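Heroin esterase (Rhodococcus sp., PDB 1LZL) probably hydrolyses acetyl ester bonds, including those of heroin, as a serine esterase of the alpha/beta hydrolase fold. Local coordinates at residues 121-126 with 220-224; 281-286 with 303-307; 151-157 with 179-185. Residues are numbered along the deposited sequence.

In the fold
Contact 3 is the most buried of the three: two neighbouring parallel strands of the central sheet joined by backbone hydrogen bonds, within a beta-alpha-beta unit. Contact 2 belongs to the same sheet but lies at its edge, where strand 280-285 meets helix 299-315; it is a surface contact made by side chains, a histidine-glutamate hydrogen bond beside a phenylalanine. The nearest atoms of contact 2 and contact 3 are about 6 Å apart. Contact 1, partly buried, involves no strand: a cis-proline loop packs on the end of helix 211-222 through aromatic rings and one backbone hydrogen bond. Its centre lies about 31 Å from that of contact 2, across the chain's centre, and its chain loop encloses contact 3.

Contact 1: residues 121-126 with 220-224; sequences APETTF and YYLGE
At the apolar centre the ring of Phe-126 (chi1 t) turns its edge to the face of Tyr-221 (chi1 t) in an offset edge-to-face pair, centroids 5.7 Å apart and planes at 81°. Here the loop between strand 112-116 and helix 128-142 of the alpha/beta hydrolase fold packs on the C-terminal end of helix 211-222. Phe-126 CB lies over the Tyr-221 face, 4.1 Å from its centroid, a CH-pi contact, and 3.9 Å from Leu-222 CD2. Phe-90 also stacks on Tyr-221. Ala-121 CB meets the edge of that ring, 4.5 Å from Tyr-221 CD1. The peptide before Pro-122 is cis, and the loop folds back so that Pro-122 CA is 4.6 Å from Tyr-220 CA; Pro-122 CB lies 4.2 Å from Tyr-220 CD1, while the Tyr-220 hydroxyl is hydrogen-bonded to Phe-23 O. Thr-125 CG2 sits 3.9 Å from Gly-223 CA, where the chain leaves the helix with positive phi (98°). On the polar side, Phe-126 N donates to Tyr-221 O (2.8 Å, 165°), so the loop takes up a carbonyl at the helix end. One water completes the edge, donating to Phe-126 O at 2.8 Å and to Leu-222 O at 2.7 Å.

Contact 2: residues 281-286 with 303-307; sequences ELHSFP and RGAAE. Unlike the reference sequence in segment 303-307: Glu-307 (reference Lys).
Glu-281 opens the segment on strand 280-285, the outermost strand at one edge of the central sheet of the alpha/beta hydrolase fold; helix 299-315 packs against one face of it. The short axes of 281-285 and 303-307 approach to 11.1 Å and run nearly antiparallel (166°). Residues 281, 283 and 285 send their CA-to-CB bonds toward the helix, whereas Leu-282 points away and, with Ser-284, packs on helix 263-275. Glu-281, extended (chi1 and chi2 t), brings OE2 to 3.8 Å from Glu-307 OE2, a pair of like charges. His-283 (chi1 t) provides the main polar link: its ND1 donates to Glu-307 OE2 at 2.6 Å and 163°, the carboxylate reaching over on a side chain with chi1 and chi2 both t. The same oxygen is also hydrogen-bonded to Tyr-253 OH on the adjacent strand 252-257. Phe-285 (chi1 m, chi2 86°) lies between the strand and the helix, with CZ 3.7 Å from Gly-304 CA and 3.7 Å from Glu-307 OE2; Phe-285 and Gly-304 are the closest CA pair, at 8.0 Å. The Arg-303 side chain reaches toward the C-terminal end of the strand segment, one guanidinium face over Phe-285 CD2, its NH1 4.1 Å from His-283 CE1 and its NH2 3.8 Å from Pro-286 CD. Glu-307 replaces the lysine of the reference sequence. In the deposited chain, its carboxylate is hydrogen-bonded to both His-283 and Tyr-253, so one helix side chain bridges two strands, and these two bonds stabilise a carboxylate that lies close to another acid, Glu-281.

Contact 3: residues 151-157 with 179-185; sequences PSRIAVG and VPVAFQF
Strands 153-157 and 183-185 are neighbours in the parallel part of an alpha/beta hydrolase sheet, axes 4.6 Å apart and crossing at -23°. Ala-155 pairs with Phe-183, Val-156 with Gln-184 and Gly-157 with Phe-185. The hydrogen-bond ladder is Ala-182 N to Ile-154 O (2.8 Å), Val-156 N to Phe-183 O (2.9 Å) and Phe-185 N to Val-156 O (2.9 Å). Ala-155 CB nestles at the edge of the Phe-183 ring (chi1 t), 4.0 Å from Phe-183 CB, and Gly-157 lies where a CB would run into Phe-185 O. Ala-182 CB fits against the turn backbone, 3.7 Å from Ser-152 O and 4.0 Å from Arg-153 CA. Val-156 CG2 meets Val-181 CG1 at 3.9 Å, and Ile-154 CD1 Val-179 CG1 at 4.2 Å. Where the chains diverge, a water fills the gap, bonded to Pro-151 O, Pro-180 O and Ile-154 N. Strand 153-159 leads into the probable nucleophile elbow at Ser-160; helix 161-176 packs on Val-156 and Gln-184, and strand 79-85 flanks Ala-155.

Contact 1: residues 121-126 with 220-224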
loop_
_atom_site.group_PDB
_atom_site.type_symbol
_atom_site.label_atom_id
_atom_site.label_comp_id
_atom_site.label_asym_id
_atom_site.label_seq_id
_atom_site.Cartn_x
_atom_site.Cartn_y
_atom_site.Cartn_z
ATOM N N ALA A 121 4.483 2.126 -13.538
ATOM C CA ALA A 121 5.668 1.682 -14.284
ATOM C C ALA A 121 5.324 0.519 -15.192
ATOM O O ALA A 121 4.327 -0.144 -14.981
ATOM C CB ALA A 121 6.739 1.285 -13.274
ATOM N N PRO A 122 6.125 0.204 -16.202
ATOM C CA PRO A 122 7.361 0.904 -16.559
ATOM C C PRO A 122 7.148 2.206 -17.342
ATOM O O PRO A 122 8.178 2.889 -17.579
ATOM C CB PRO A 122 8.081 -0.140 -17.439
ATOM C CG PRO A 122 6.928 -0.812 -18.131
ATOM C CD PRO A 122 5.828 -0.937 -17.093
ATOM N N GLU A 123 5.915 2.492 -17.750
ATOM C CA GLU A 123 5.721 3.709 -18.570
ATOM C C GLU A 123 6.194 4.954 -17.796
ATOM O O GLU A 123 6.785 5.870 -18.396
ATOM C CB GLU A 123 4.258 3.822 -18.969
ATOM C CG GLU A 123 3.784 2.751 -19.950
ATOM C CD GLU A 123 3.345 1.465 -19.292
ATOM O OE1 GLU A 123 3.414 1.302 -18.049
ATOM O OE2 GLU A 123 2.885 0.553 -20.031
ATOM N N THR A 124 5.997 4.996 -16.476
ATOM C CA THR A 124 6.538 6.063 -15.637
ATOM C C THR A 124 7.405 5.414 -14.567
ATOM O O THR A 124 6.900 4.728 -13.680
ATOM C CB THR A 124 5.439 6.849 -14.945
ATOM O OG1 THR A 124 4.562 7.421 -15.915
ATOM C CG2 THR A 124 6.025 8.021 -14.151
ATOM N N THR A 125 8.722 5.563 -14.657
ATOM C CA THR A 125 9.589 4.936 -13.677
ATOM C C THR A 125 9.804 5.852 -12.483
ATOM O O THR A 125 9.477 7.040 -12.525
ATOM C CB THR A 125 10.958 4.579 -14.284
ATOM O OG1 THR A 125 11.461 5.752 -14.934
ATOM C CG2 THR A 125 10.778 3.478 -15.330
ATOM N N PHE A 126 10.344 5.252 -11.419
ATOM C CA PHE A 126 10.770 6.080 -10.287
ATOM C C PHE A 126 11.600 7.249 -10.778
ATOM O O PHE A 126 12.435 7.005 -11.687
ATOM C CB PHE A 126 11.587 5.163 -9.322
ATOM C CG PHE A 126 12.022 6.008 -8.106
ATOM C CD1 PHE A 126 11.133 6.091 -7.035
ATOM C CD2 PHE A 126 13.245 6.659 -8.048
ATOM C CE1 PHE A 126 11.497 6.932 -5.956
ATOM C CE2 PHE A 126 13.601 7.508 -7.010
ATOM C CZ PHE A 126 12.707 7.609 -5.931
ATOM N N TYR A 220 10.799 -3.060 -13.550
ATOM C CA TYR A 220 9.844 -2.139 -14.168
ATOM C C TYR A 220 9.871 -0.780 -13.480
ATOM O O TYR A 220 9.847 0.249 -14.170
ATOM C CB TYR A 220 8.423 -2.697 -14.066
ATOM C CG TYR A 220 8.183 -3.918 -14.917
ATOM C CD1 TYR A 220 8.824 -4.075 -16.141
ATOM C CD2 TYR A 220 7.295 -4.876 -14.494
ATOM C CE1 TYR A 220 8.542 -5.234 -16.879
ATOM C CE2 TYR A 220 7.008 -6.035 -15.216
ATOM C CZ TYR A 220 7.650 -6.181 -16.418
ATOM O OH TYR A 220 7.394 -7.316 -17.154
ATOM N N TYR A 221 9.892 -0.786 -12.148
ATOM C CA TYR A 221 9.794 0.488 -11.408
ATOM C C TYR A 221 11.042 1.353 -11.508
ATOM O O TYR A 221 10.975 2.569 -11.696
ATOM C CB TYR A 221 9.571 0.099 -9.932
ATOM C CG TYR A 221 9.298 1.239 -8.973
ATOM C CD1 TYR A 221 8.522 2.343 -9.318
ATOM C CD2 TYR A 221 9.810 1.171 -7.688
ATOM C CE1 TYR A 221 8.297 3.354 -8.389
ATOM C CE2 TYR A 221 9.593 2.161 -6.744
ATOM C CZ TYR A 221 8.819 3.263 -7.128
ATOM O OH TYR A 221 8.564 4.279 -6.203
ATOM N N LEU A 222 12.223 0.740 -11.358
ATOM C CA LEU A 222 13.448 1.534 -11.299
ATOM C C LEU A 222 14.031 1.808 -12.693
ATOM O O LEU A 222 14.804 2.783 -12.803
ATOM C CB LEU A 222 14.463 0.803 -10.418
ATOM C CG LEU A 222 13.918 0.622 -8.956
ATOM C CD1 LEU A 222 14.976 -0.041 -8.095
ATOM C CD2 LEU A 222 13.469 1.945 -8.349
ATOM N N GLY A 223 13.633 1.022 -13.688
ATOM C CA GLY A 223 14.000 1.374 -15.063
ATOM C C GLY A 223 15.217 0.649 -15.638
ATOM O O GLY A 223 15.922 -0.103 -14.956
ATOM N N GLU A 224 15.454 0.893 -16.926
ATOM C CA GLU A 224 16.334 0.062 -17.746
ATOM C C GLU A 224 17.799 0.309 -17.410
ATOM O O GLU A 224 18.705 -0.425 -17.859
ATOM C CB GLU A 224 16.061 0.286 -19.230
ATOM C CG GLU A 224 14.612 -0.039 -19.656
ATOM C CD GLU A 224 14.442 -1.548 -19.798
ATOM O OE1 GLU A 224 15.418 -2.240 -19.417
ATOM O OE2 GLU A 224 13.367 -2.011 -20.264
HETATM O O HOH W 1 14.419 5.033 -11.406
#

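Contact 2: residues 281-286 with 303-307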
loop_
_atom_site.group_PDB
_atom_site.type_symbol
_atom_site.label_atom_id
_atom_site.label_comp_id
_atom_site.label_asym_id
_atom_site.label_seq_id
_atom_site.Cartn_x
_atom_site.Cartn_y
_atom_site.Cartn_z
ATOM N N GLU A 281 2.982 -1.220 15.625
ATOM C CA GLU A 281 2.276 -2.490 15.735
ATOM C C GLU A 281 2.723 -3.316 14.534
ATOM O O GLU A 281 2.564 -2.879 13.394
ATOM C CB GLU A 281 0.756 -2.309 15.675
ATOM C CG GLU A 281 0.026 -3.637 15.813
ATOM C CD GLU A 281 -1.433 -3.522 16.173
ATOM O OE1 GLU A 281 -1.998 -2.382 16.199
ATOM O OE2 GLU A 281 -2.042 -4.551 16.425
ATOM N N LEU A 282 3.299 -4.469 14.833
ATOM C CA LEU A 282 3.758 -5.405 13.810
ATOM C C LEU A 282 2.936 -6.689 13.926
ATOM O O LEU A 282 2.807 -7.210 15.041
ATOM C CB LEU A 282 5.255 -5.742 13.976
ATOM C CG LEU A 282 5.752 -6.944 13.141
ATOM C CD1 LEU A 282 5.620 -6.692 11.637
ATOM C CD2 LEU A 282 7.201 -7.214 13.537
ATOM N N HIS A 283 2.330 -7.175 12.857
ATOM C CA HIS A 283 1.590 -8.426 12.930
ATOM C C HIS A 283 1.875 -9.270 11.699
ATOM O O HIS A 283 1.500 -8.865 10.584
ATOM C CB HIS A 283 0.107 -8.095 13.053
ATOM C CG HIS A 283 -0.687 -9.240 13.611
ATOM N ND1 HIS A 283 -1.990 -9.056 14.035
ATOM C CD2 HIS A 283 -0.386 -10.532 13.819
ATOM C CE1 HIS A 283 -2.447 -10.217 14.477
ATOM N NE2 HIS A 283 -1.499 -11.150 14.372
ATOM N N SER A 284 2.564 -10.399 11.920
ATOM C CA SER A 284 2.719 -11.408 10.851
ATOM C C SER A 284 1.672 -12.468 11.100
ATOM O O SER A 284 1.630 -13.127 12.158
ATOM C CB SER A 284 4.117 -11.975 10.879
ATOM O OG SER A 284 4.506 -12.626 9.652
ATOM N N PHE A 285 0.779 -12.659 10.125
ATOM C CA PHE A 285 -0.390 -13.520 10.315
ATOM C C PHE A 285 -0.026 -14.940 9.901
ATOM O O PHE A 285 0.752 -15.120 8.923
ATOM C CB PHE A 285 -1.551 -13.003 9.441
ATOM C CG PHE A 285 -2.249 -11.790 10.025
ATOM C CD1 PHE A 285 -1.741 -10.521 9.754
ATOM C CD2 PHE A 285 -3.362 -11.913 10.859
ATOM C CE1 PHE A 285 -2.309 -9.376 10.299
ATOM C CE2 PHE A 285 -3.953 -10.772 11.418
ATOM C CZ PHE A 285 -3.415 -9.529 11.133
ATOM N N PRO A 286 -0.491 -15.954 10.621
ATOM C CA PRO A 286 -0.107 -17.337 10.327
ATOM C C PRO A 286 -0.937 -17.933 9.189
ATOM O O PRO A 286 -2.132 -17.640 9.055
ATOM C CB PRO A 286 -0.448 -18.014 11.671
ATOM C CG PRO A 286 -1.681 -17.305 12.133
ATOM C CD PRO A 286 -1.423 -15.839 11.772
ATOM N N ARG A 303 -10.128 -11.304 10.851
ATOM C CA ARG A 303 -9.329 -10.769 11.952
ATOM C C ARG A 303 -8.395 -9.651 11.476
ATOM O O ARG A 303 -8.240 -8.617 12.154
ATOM C CB ARG A 303 -8.402 -11.817 12.541
ATOM C CG ARG A 303 -8.999 -12.869 13.443
ATOM C CD ARG A 303 -7.922 -13.507 14.263
ATOM N NE ARG A 303 -6.958 -14.437 13.671
ATOM C CZ ARG A 303 -5.642 -14.294 13.930
ATOM N NH1 ARG A 303 -5.134 -13.319 14.690
ATOM N NH2 ARG A 303 -4.722 -15.134 13.438
ATOM N N GLY A 304 -7.730 -9.873 10.344
ATOM C CA GLY A 304 -6.806 -8.844 9.818
ATOM C C GLY A 304 -7.528 -7.556 9.461
ATOM O O GLY A 304 -7.089 -6.448 9.748
ATOM N N ALA A 305 -8.686 -7.714 8.808
ATOM C CA ALA A 305 -9.489 -6.533 8.434
ATOM C C ALA A 305 -10.002 -5.735 9.608
ATOM O O ALA A 305 -9.998 -4.498 9.631
ATOM C CB ALA A 305 -10.657 -6.985 7.530
ATOM N N ALA A 306 -10.477 -6.464 10.623
ATOM C CA ALA A 306 -10.949 -5.770 11.840
ATOM C C ALA A 306 -9.819 -5.020 12.505
ATOM O O ALA A 306 -9.961 -3.888 12.982
ATOM C CB ALA A 306 -11.588 -6.776 12.782
ATOM N N GLU A 307 -8.645 -5.679 12.547
ATOM C CA GLU A 307 -7.512 -5.016 13.204
ATOM C C GLU A 307 -7.037 -3.823 12.414
ATOM O O GLU A 307 -6.606 -2.825 12.984
ATOM C CB GLU A 307 -6.374 -6.023 13.321
ATOM C CG GLU A 307 -5.097 -5.483 13.974
ATOM C CD GLU A 307 -4.158 -6.650 14.252
ATOM O OE1 GLU A 307 -4.426 -7.473 15.172
ATOM O OE2 GLU A 307 -3.143 -6.774 13.544
#

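Contact 3: residues 151-157 with 179-185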
loop_
_atom_site.group_PDB
_atom_site.type_symbol
_atom_site.label_atom_id
_atom_site.label_comp_id
_atom_site.label_asym_id
_atom_site.label_seq_id
_atom_site.Cartn_x
_atom_site.Cartn_y
_atom_site.Cartn_z
ATOM N N PRO A 151 -5.897 18.697 9.252
ATOM C CA PRO A 151 -4.537 18.516 8.719
ATOM C C PRO A 151 -3.585 17.903 9.742
ATOM O O PRO A 151 -2.509 17.397 9.417
ATOM C CB PRO A 151 -4.108 19.947 8.343
ATOM C CG PRO A 151 -4.953 20.807 9.279
ATOM C CD PRO A 151 -6.273 20.123 9.441
ATOM N N SER A 152 -3.994 17.945 11.009
ATOM C CA SER A 152 -3.206 17.338 12.074
ATOM C C SER A 152 -3.492 15.845 12.157
ATOM O O SER A 152 -2.857 15.149 12.980
ATOM C CB SER A 152 -3.495 18.004 13.426
ATOM O OG SER A 152 -4.694 17.486 14.009
ATOM N N ARG A 153 -4.389 15.288 11.353
ATOM C CA ARG A 153 -4.687 13.849 11.469
ATOM C C ARG A 153 -4.762 13.235 10.066
ATOM O O ARG A 153 -5.810 12.765 9.646
ATOM C CB ARG A 153 -5.999 13.660 12.250
ATOM C CG ARG A 153 -5.727 13.979 13.736
ATOM C CD ARG A 153 -6.873 13.587 14.634
ATOM N NE ARG A 153 -8.049 14.421 14.348
ATOM C CZ ARG A 153 -9.261 14.024 14.681
ATOM N NH1 ARG A 153 -9.426 12.841 15.277
ATOM N NH2 ARG A 153 -10.325 14.794 14.415
ATOM N N ILE A 154 -3.593 13.302 9.399
ATOM C CA ILE A 154 -3.430 12.657 8.099
ATOM C C ILE A 154 -2.674 11.344 8.312
ATOM O O ILE A 154 -1.588 11.361 8.900
ATOM C CB ILE A 154 -2.642 13.553 7.129
ATOM C CG1 ILE A 154 -3.343 14.914 6.943
ATOM C CG2 ILE A 154 -2.381 12.839 5.800
ATOM C CD1 ILE A 154 -2.446 15.926 6.253
ATOM N N ALA A 155 -3.255 10.261 7.826
ATOM C CA ALA A 155 -2.553 8.972 7.762
ATOM C C ALA A 155 -2.066 8.739 6.325
ATOM O O ALA A 155 -2.779 9.149 5.406
ATOM C CB ALA A 155 -3.406 7.792 8.222
ATOM N N VAL A 156 -0.962 8.064 6.113
ATOM C CA VAL A 156 -0.520 7.641 4.775
ATOM C C VAL A 156 -0.427 6.126 4.837
ATOM O O VAL A 156 0.198 5.600 5.788
ATOM C CB VAL A 156 0.807 8.274 4.373
ATOM C CG1 VAL A 156 1.226 7.732 2.999
ATOM C CG2 VAL A 156 0.665 9.798 4.319
ATOM N N GLY A 157 -1.018 5.426 3.876
ATOM C CA GLY A 157 -0.981 3.971 3.924
ATOM C C GLY A 157 -1.086 3.351 2.566
ATOM O O GLY A 157 -1.462 4.010 1.577
ATOM N N VAL A 179 4.669 18.638 5.365
ATOM C CA VAL A 179 3.394 18.005 5.747
ATOM C C VAL A 179 3.607 17.090 6.946
ATOM O O VAL A 179 4.429 16.155 6.795
ATOM C CB VAL A 179 2.840 17.112 4.614
ATOM C CG1 VAL A 179 1.496 16.485 5.065
ATOM C CG2 VAL A 179 2.708 17.918 3.352
ATOM N N PRO A 180 2.916 17.297 8.051
ATOM C CA PRO A 180 3.027 16.384 9.200
ATOM C C PRO A 180 2.141 15.153 8.905
ATOM O O PRO A 180 0.982 15.277 8.483
ATOM C CB PRO A 180 2.487 17.209 10.338
ATOM C CG PRO A 180 1.392 18.014 9.686
ATOM C CD PRO A 180 1.954 18.418 8.341
ATOM N N VAL A 181 2.688 13.957 9.108
ATOM C CA VAL A 181 1.930 12.712 8.970
ATOM C C VAL A 181 1.691 12.110 10.365
ATOM O O VAL A 181 2.685 11.914 11.102
ATOM C CB VAL A 181 2.672 11.757 8.007
ATOM C CG1 VAL A 181 1.917 10.426 7.989
ATOM C CG2 VAL A 181 2.787 12.334 6.607
ATOM N N ALA A 182 0.425 11.893 10.713
ATOM C CA ALA A 182 0.059 11.430 12.059
ATOM C C ALA A 182 0.217 9.912 12.240
ATOM O O ALA A 182 0.418 9.434 13.362
ATOM C CB ALA A 182 -1.377 11.808 12.382
ATOM N N PHE A 183 0.103 9.165 11.147
ATOM C CA PHE A 183 0.033 7.693 11.214
ATOM C C PHE A 183 0.431 7.092 9.874
ATOM O O PHE A 183 0.118 7.689 8.828
ATOM C CB PHE A 183 -1.363 7.241 11.604
ATOM C CG PHE A 183 -1.473 5.755 11.962
ATOM C CD1 PHE A 183 -0.852 5.250 13.095
ATOM C CD2 PHE A 183 -2.199 4.902 11.147
ATOM C CE1 PHE A 183 -0.962 3.912 13.469
ATOM C CE2 PHE A 183 -2.331 3.567 11.508
ATOM C CZ PHE A 183 -1.705 3.068 12.642
ATOM N N GLN A 184 1.121 5.948 9.940
ATOM C CA GLN A 184 1.588 5.225 8.757
ATOM C C GLN A 184 1.047 3.815 8.747
ATOM O O GLN A 184 1.266 3.103 9.724
ATOM C CB GLN A 184 3.124 5.259 8.775
ATOM C CG GLN A 184 3.721 4.433 7.645
ATOM C CD GLN A 184 5.231 4.548 7.539
ATOM O OE1 GLN A 184 5.738 4.688 6.437
ATOM N NE2 GLN A 184 5.916 4.452 8.685
ATOM N N PHE A 185 0.388 3.376 7.669
ATOM C CA PHE A 185 -0.255 2.063 7.641
ATOM C C PHE A 185 0.305 1.270 6.457
ATOM O O PHE A 185 0.009 1.652 5.293
ATOM C CB PHE A 185 -1.778 2.252 7.552
ATOM C CG PHE A 185 -2.525 0.936 7.542
ATOM C CD1 PHE A 185 -2.764 0.198 6.380
ATOM C CD2 PHE A 185 -2.977 0.418 8.743
ATOM C CE1 PHE A 185 -3.411 -1.016 6.438
ATOM C CE2 PHE A 185 -3.651 -0.793 8.787
ATOM C CZ PHE A 185 -3.860 -1.526 7.648
HETATM O O HOH W 2 -1.254 15.075 10.053
#